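Local atomic coordinates of CRISPR-associated protein CasA/Cse1 (Thermus thermophilus, PDB entry 4AN8), a protein that forms part of the Cascade ribonucleoprotein complex of the type I-E CRISPR system, an adaptive immune defence against viruses and plasmids. Residues D79-G84 and T202-L207. Numbering follows the deposited sequence.
Sequences DWWRKG and TLLLNL
An antiparallel pair of helices in the CasA/Cse1 fold, 74-83 and 199-206, meets through Trp80, Trp81 and Leu204, and illustrates how one leucine can engage two consecutive tryptophans, one with each methyl. The short helical segments run at 168° with their axes 10.6 Å apart, a separation wide enough for indole rings to reach into the interface. Leu204 points at the other helix and spreads its two methyls over neighbouring residues. CD1 comes down on the backbone of Trp81, 3.7 Å from its CA, and also touches CE3 of that indole at 3.8 Å, approaching the ring obliquely. CD2 turns to Trp80, where it lies in the ring plane at the edge, 3.8 Å from CE3, and packs against CB as well.

The two indoles leave their helix differently. Trp81 has CG anti to the backbone N (chi1 -172°), whereas in Trp80 CG is anti to the carbonyl carbon, which sends the two CG atoms off in different directions. The Trp81 ring extends to Leu205, whose CG sits near the ring plane 4.1 Å from CZ3. Further layers come from helix 320-333, through Leu328 and Leu332 on Trp81 and Ala325 on Leu205, while Phe86 touches both Leu204 and Leu207.

Local bonds also tie each segment together. Gly84 ends the first helix in a Schellman motif, and in the second segment the Asn206 amide folds back so that ND2 donates to Thr202 O at 2.9 Å, nearly straight at 169°, from above the carbonyl plane; ND2 has a second partner in Pro194 O. Leu207 crosses the Trp80 side chain at about a right angle, bringing CD1 to the indole edge 4.1 Å from CZ3.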
loop_
_atom_site.group_PDB
_atom_site.type_symbol
_atom_site.label_atom_id
_atom_site.label_comp_id
_atom_site.label_asym_id
_atom_site.label_seq_id
_atom_site.Cartn_x
_atom_site.Cartn_y
_atom_site.Cartn_z
ATOM N N ASP A 79 -11.672 8.139 -22.607
ATOM C CA ASP A 79 -11.997 9.486 -23.044
ATOM C C ASP A 79 -11.146 10.508 -22.295
ATOM O O ASP A 79 -10.444 11.302 -22.916
ATOM C CB ASP A 79 -13.481 9.794 -22.805
ATOM C CG ASP A 79 -14.374 9.300 -23.925
ATOM O OD1 ASP A 79 -14.016 9.504 -25.103
ATOM O OD2 ASP A 79 -15.439 8.713 -23.631
ATOM N N TRP A 80 -11.217 10.504 -20.963
ATOM C CA TRP A 80 -10.514 11.523 -20.191
ATOM C C TRP A 80 -9.027 11.434 -20.439
ATOM O O TRP A 80 -8.330 12.438 -20.410
ATOM C CB TRP A 80 -10.817 11.397 -18.698
ATOM C CG TRP A 80 -12.275 11.450 -18.443
ATOM C CD1 TRP A 80 -13.216 12.063 -19.220
ATOM C CD2 TRP A 80 -12.979 10.850 -17.348
ATOM N NE1 TRP A 80 -14.464 11.894 -18.669
ATOM C CE2 TRP A 80 -14.348 11.149 -17.523
ATOM C CE3 TRP A 80 -12.585 10.101 -16.236
ATOM C CZ2 TRP A 80 -15.327 10.710 -16.636
ATOM C CZ3 TRP A 80 -13.555 9.669 -15.350
ATOM C CH2 TRP A 80 -14.910 9.977 -15.554
ATOM N N TRP A 81 -8.545 10.227 -20.680
ATOM C CA TRP A 81 -7.142 10.038 -21.005
ATOM C C TRP A 81 -6.837 10.738 -22.326
ATOM O O TRP A 81 -5.872 11.481 -22.430
ATOM C CB TRP A 81 -6.801 8.545 -21.120
ATOM C CG TRP A 81 -5.352 8.300 -21.260
ATOM C CD1 TRP A 81 -4.552 8.684 -22.304
ATOM C CD2 TRP A 81 -4.494 7.624 -20.324
ATOM N NE1 TRP A 81 -3.256 8.291 -22.075
ATOM C CE2 TRP A 81 -3.191 7.637 -20.868
ATOM C CE3 TRP A 81 -4.700 7.006 -19.083
ATOM C CZ2 TRP A 81 -2.089 7.044 -20.211
ATOM C CZ3 TRP A 81 -3.598 6.430 -18.428
ATOM C CH2 TRP A 81 -2.318 6.455 -18.996
ATOM N N ARG A 82 -7.657 10.471 -23.339
ATOM C CA ARG A 82 -7.486 11.089 -24.655
ATOM C C ARG A 82 -7.524 12.617 -24.577
ATOM O O ARG A 82 -6.665 13.292 -25.144
ATOM C CB ARG A 82 -8.535 10.575 -25.655
ATOM C CG ARG A 82 -8.125 9.307 -26.392
ATOM C CD ARG A 82 -9.081 8.954 -27.537
ATOM N NE ARG A 82 -10.455 8.937 -27.059
ATOM C CZ ARG A 82 -11.079 7.859 -26.593
ATOM N NH1 ARG A 82 -10.465 6.679 -26.570
ATOM N NH2 ARG A 82 -12.331 7.961 -26.163
ATOM N N LYS A 83 -8.507 13.160 -23.865
ATOM C CA LYS A 83 -8.673 14.611 -23.771
ATOM C C LYS A 83 -7.606 15.284 -22.922
ATOM O O LYS A 83 -7.436 16.500 -22.983
ATOM C CB LYS A 83 -10.066 14.969 -23.265
ATOM C CG LYS A 83 -10.997 15.409 -24.372
ATOM C CD LYS A 83 -12.450 15.310 -23.959
ATOM C CE LYS A 83 -12.948 13.883 -24.082
ATOM N NZ LYS A 83 -14.246 13.699 -23.374
ATOM N N GLY A 84 -6.876 14.498 -22.133
ATOM C CA GLY A 84 -5.835 15.073 -21.306
ATOM C C GLY A 84 -6.356 15.745 -20.049
ATOM O O GLY A 84 -5.680 16.589 -19.466
ATOM N N THR A 202 -2.084 8.608 -13.348
ATOM C CA THR A 202 -2.124 7.793 -12.147
ATOM C C THR A 202 -3.550 7.735 -11.585
ATOM O O THR A 202 -4.086 6.646 -11.393
ATOM C CB THR A 202 -1.106 8.267 -11.101
ATOM O OG1 THR A 202 0.208 8.085 -11.638
ATOM C CG2 THR A 202 -1.243 7.450 -9.797
ATOM N N LEU A 203 -4.170 8.886 -11.362
ATOM C CA LEU A 203 -5.581 8.891 -10.971
ATOM C C LEU A 203 -6.446 8.058 -11.924
ATOM O O LEU A 203 -7.240 7.235 -11.479
ATOM C CB LEU A 203 -6.126 10.324 -10.857
ATOM C CG LEU A 203 -5.486 11.107 -9.709
ATOM C CD1 LEU A 203 -6.002 12.522 -9.633
ATOM C CD2 LEU A 203 -5.658 10.390 -8.339
ATOM N N LEU A 204 -6.291 8.244 -13.233
ATOM C CA LEU A 204 -7.070 7.455 -14.202
ATOM C C LEU A 204 -6.856 5.923 -14.089
ATOM O O LEU A 204 -7.804 5.137 -14.243
ATOM C CB LEU A 204 -6.778 7.915 -15.636
ATOM C CG LEU A 204 -7.294 9.310 -16.026
ATOM C CD1 LEU A 204 -6.714 9.768 -17.376
ATOM C CD2 LEU A 204 -8.824 9.345 -16.044
ATOM N N LEU A 205 -5.604 5.515 -13.842
ATOM C CA LEU A 205 -5.254 4.118 -13.691
ATOM C C LEU A 205 -5.840 3.504 -12.418
ATOM O O LEU A 205 -5.886 2.283 -12.291
ATOM C CB LEU A 205 -3.733 3.939 -13.722
ATOM C CG LEU A 205 -3.055 4.219 -15.069
ATOM C CD1 LEU A 205 -1.577 4.526 -14.892
ATOM C CD2 LEU A 205 -3.280 3.070 -16.033
ATOM N N ASN A 206 -6.300 4.346 -11.490
ATOM C CA ASN A 206 -6.884 3.857 -10.236
ATOM C C ASN A 206 -8.380 4.129 -10.146
ATOM O O ASN A 206 -9.007 3.781 -9.143
ATOM C CB ASN A 206 -6.177 4.472 -9.018
ATOM C CG ASN A 206 -4.791 3.894 -8.798
ATOM O OD1 ASN A 206 -4.633 2.918 -8.071
ATOM N ND2 ASN A 206 -3.785 4.477 -9.458
ATOM N N LEU A 207 -8.941 4.736 -11.199
ATOM C CA LEU A 207 -10.375 5.045 -11.217
ATOM C C LEU A 207 -11.207 3.886 -11.721
ATOM O O LEU A 207 -11.731 3.926 -12.829
ATOM C CB LEU A 207 -10.690 6.280 -12.058
ATOM C CG LEU A 207 -10.515 7.645 -11.409
ATOM C CD1 LEU A 207 -10.792 8.718 -12.449
ATOM C CD2 LEU A 207 -11.451 7.795 -10.234
#